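Local coordinates for VP4 CORE protein (Bluetongue virus, PDB 2JHP) that forms part of the inner capsid and serves as a multifunctional enzyme that caps the viral messenger RNA, at residues Pro158-Ile166 and Thr359-Met369. Residues are numbered along the deposited sequence; the frame is centred on the assembly and turned at random.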
# COMPACT_ATOMS: atom_id res chain seq x y z
N PRO A 158 -5.27 21.79 3.94
CA PRO A 158 -5.64 23.20 4.04
C PRO A 158 -5.32 23.95 2.76
O PRO A 158 -4.18 23.93 2.30
CB PRO A 158 -4.73 23.72 5.15
CG PRO A 158 -4.42 22.54 5.97
CD PRO A 158 -4.42 21.36 5.07
N LEU A 159 -6.32 24.62 2.19
CA LEU A 159 -6.15 25.39 0.96
C LEU A 159 -6.84 26.72 1.09
O LEU A 159 -7.52 26.99 2.08
CB LEU A 159 -6.77 24.65 -0.22
CG LEU A 159 -6.48 23.17 -0.32
CD1 LEU A 159 -7.47 22.46 -1.29
CD2 LEU A 159 -5.02 22.92 -0.76
N TYR A 160 -6.66 27.55 0.06
CA TYR A 160 -7.39 28.80 -0.11
C TYR A 160 -7.70 29.07 -1.58
O TYR A 160 -6.80 29.07 -2.43
CB TYR A 160 -6.59 29.97 0.47
CG TYR A 160 -7.37 31.27 0.45
CD1 TYR A 160 -8.08 31.69 1.58
CD2 TYR A 160 -7.40 32.08 -0.68
CE1 TYR A 160 -8.79 32.88 1.58
CE2 TYR A 160 -8.11 33.27 -0.69
CZ TYR A 160 -8.81 33.67 0.45
OH TYR A 160 -9.52 34.85 0.44
N MET A 161 -8.99 29.30 -1.85
CA MET A 161 -9.45 29.98 -3.07
C MET A 161 -10.74 30.75 -2.76
O MET A 161 -10.96 31.19 -1.61
CB MET A 161 -9.67 29.02 -4.26
CG MET A 161 -9.14 27.60 -4.13
SD MET A 161 -10.45 26.39 -3.98
CE MET A 161 -10.71 25.90 -5.69
N GLU A 162 -11.58 30.89 -3.80
CA GLU A 162 -12.87 31.61 -3.74
C GLU A 162 -13.45 32.33 -2.49
O GLU A 162 -13.20 33.53 -2.37
CB GLU A 162 -13.95 30.98 -4.66
CG GLU A 162 -14.99 31.99 -5.16
CD GLU A 162 -15.37 31.81 -6.62
OE1 GLU A 162 -16.36 32.44 -7.06
OE2 GLU A 162 -14.68 31.04 -7.35
N TYR A 163 -14.20 31.71 -1.56
CA TYR A 163 -14.34 30.28 -1.16
C TYR A 163 -14.08 30.12 0.35
O TYR A 163 -14.99 30.38 1.16
CB TYR A 163 -13.52 29.29 -2.00
N ALA A 164 -12.83 29.72 0.71
CA ALA A 164 -12.39 29.61 2.12
C ALA A 164 -13.14 28.56 2.96
O ALA A 164 -14.35 28.33 2.78
CB ALA A 164 -12.41 31.01 2.83
N GLU A 165 -12.41 27.94 3.89
CA GLU A 165 -12.99 26.90 4.76
C GLU A 165 -12.35 26.87 6.16
O GLU A 165 -13.07 26.79 7.17
CB GLU A 165 -12.84 25.52 4.10
CG GLU A 165 -13.64 24.41 4.78
CD GLU A 165 -13.24 23.03 4.31
OE1 GLU A 165 -13.96 22.06 4.64
OE2 GLU A 165 -12.20 22.90 3.62
N ILE A 166 -11.02 26.94 6.18
CA ILE A 166 -10.16 26.82 7.38
C ILE A 166 -10.80 27.06 8.77
O ILE A 166 -11.50 28.06 8.97
CB ILE A 166 -8.85 27.64 7.21
CG1 ILE A 166 -9.18 29.05 6.67
CG2 ILE A 166 -7.85 26.87 6.35
CD1 ILE A 166 -8.29 29.56 5.54
N THR A 359 -7.76 35.73 -8.29
CA THR A 359 -8.38 35.38 -7.02
C THR A 359 -8.30 36.54 -6.03
O THR A 359 -7.26 37.20 -5.91
CB THR A 359 -7.69 34.13 -6.40
OG1 THR A 359 -7.56 33.09 -7.38
CG2 THR A 359 -8.49 33.59 -5.22
N LYS A 360 -9.40 36.79 -5.34
CA LYS A 360 -9.43 37.74 -4.24
C LYS A 360 -9.00 37.00 -2.99
O LYS A 360 -9.40 35.85 -2.78
CB LYS A 360 -10.83 38.33 -4.04
CG LYS A 360 -10.87 39.54 -3.10
CD LYS A 360 -12.30 40.03 -2.86
CE LYS A 360 -12.95 39.35 -1.66
NZ LYS A 360 -14.06 40.18 -1.08
N VAL A 361 -8.20 37.65 -2.15
CA VAL A 361 -7.73 37.05 -0.90
C VAL A 361 -7.81 38.01 0.28
O VAL A 361 -7.30 39.14 0.22
CB VAL A 361 -6.32 36.38 -1.06
CG1 VAL A 361 -5.49 37.09 -2.12
CG2 VAL A 361 -5.57 36.31 0.26
N VAL A 362 -8.48 37.58 1.35
CA VAL A 362 -8.55 38.35 2.59
C VAL A 362 -7.37 37.96 3.47
O VAL A 362 -7.27 36.82 3.93
CB VAL A 362 -9.87 38.13 3.39
CG1 VAL A 362 -10.19 39.38 4.22
CG2 VAL A 362 -11.05 37.81 2.47
N SER A 363 -6.48 38.93 3.69
CA SER A 363 -5.29 38.75 4.52
C SER A 363 -5.57 37.97 5.80
O SER A 363 -4.87 37.01 6.10
CB SER A 363 -4.67 40.10 4.86
OG SER A 363 -4.28 40.78 3.68
N ARG A 364 -6.62 38.38 6.51
CA ARG A 364 -7.02 37.79 7.80
C ARG A 364 -7.17 36.26 7.79
O ARG A 364 -6.77 35.60 8.76
CB ARG A 364 -8.33 38.44 8.26
CG ARG A 364 -9.08 37.68 9.34
CD ARG A 364 -10.56 38.06 9.39
NE ARG A 364 -10.77 39.45 9.79
CZ ARG A 364 -11.01 40.47 8.96
NH1 ARG A 364 -11.09 40.27 7.64
NH2 ARG A 364 -11.19 41.69 9.45
N ASP A 365 -7.74 35.70 6.73
CA ASP A 365 -8.00 34.27 6.65
C ASP A 365 -6.76 33.53 6.19
O ASP A 365 -6.55 32.34 6.48
CB ASP A 365 -9.17 34.00 5.71
CG ASP A 365 -10.46 34.62 6.19
OD1 ASP A 365 -10.95 34.22 7.27
OD2 ASP A 365 -10.98 35.50 5.48
N VAL A 366 -5.93 34.26 5.46
CA VAL A 366 -4.64 33.78 5.01
C VAL A 366 -3.60 33.98 6.13
O VAL A 366 -2.54 33.36 6.14
CB VAL A 366 -4.30 34.44 3.64
CG1 VAL A 366 -2.94 35.08 3.63
CG2 VAL A 366 -4.45 33.42 2.50
N ARG A 367 -3.95 34.82 7.09
CA ARG A 367 -3.15 35.05 8.29
C ARG A 367 -3.37 33.91 9.29
O ARG A 367 -2.43 33.45 9.94
CB ARG A 367 -3.52 36.40 8.91
CG ARG A 367 -2.47 37.04 9.79
CD ARG A 367 -2.30 38.52 9.42
NE ARG A 367 -1.52 38.65 8.19
CZ ARG A 367 -1.37 39.77 7.48
NH1 ARG A 367 -1.97 40.91 7.86
NH2 ARG A 367 -0.63 39.75 6.38
N LYS A 368 -4.63 33.46 9.40
CA LYS A 368 -4.99 32.33 10.24
C LYS A 368 -4.28 31.05 9.82
O LYS A 368 -3.82 30.29 10.68
CB LYS A 368 -6.50 32.07 10.23
CG LYS A 368 -7.20 32.33 11.57
CD LYS A 368 -7.01 31.18 12.58
CE LYS A 368 -7.37 31.63 14.00
NZ LYS A 368 -7.20 30.56 15.01
N MET A 369 -4.20 30.81 8.52
CA MET A 369 -3.60 29.58 8.02
C MET A 369 -2.20 29.38 8.61
O MET A 369 -1.91 28.32 9.18
CB MET A 369 -3.56 29.55 6.49
CG MET A 369 -4.90 29.26 5.85
SD MET A 369 -4.75 28.59 4.18
CE MET A 369 -4.36 30.05 3.24
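Y160 lays one face of its ring against V366, whose CG2 stands 4.3 Å from the ring centroid and 18° off the normal, a CH-pi contact over the face. With CG anti to the backbone N (chi1 -174°), the ring extends from the 158-166 loop to the junction where strand 357-362 passes into helix 363-373. There Y160 OH accepts a hydrogen bond from V362 N at 3.1 Å, with an N-H...O angle of 156°, and donates a weak one to K360 O, which sits at the ring edge, in its plane. V361 packs its CB 3.6 Å from Y160 CE2. At the root of the ring, the M369 chain bends at chi3, which brings its CE to 3.6 Å from Y160 CB. I166 crosses M369 at about a right angle; I166 CD1 lies 3.4 Å from M369 CG, an approach left uncertain by the poor order of I166. The Y160 backbone is also hydrogen-bonded to L323 of strand 322-324, an outermost strand of a seven-stranded mixed, methyltransferase-like sheet, so the tyrosine links that sheet edge to this junction. The hydroxyl of a buried tyrosine thus accepts firmly from V362 N and gives only a weak bond to K360 O, combining polar anchoring with apolar packing along the ring.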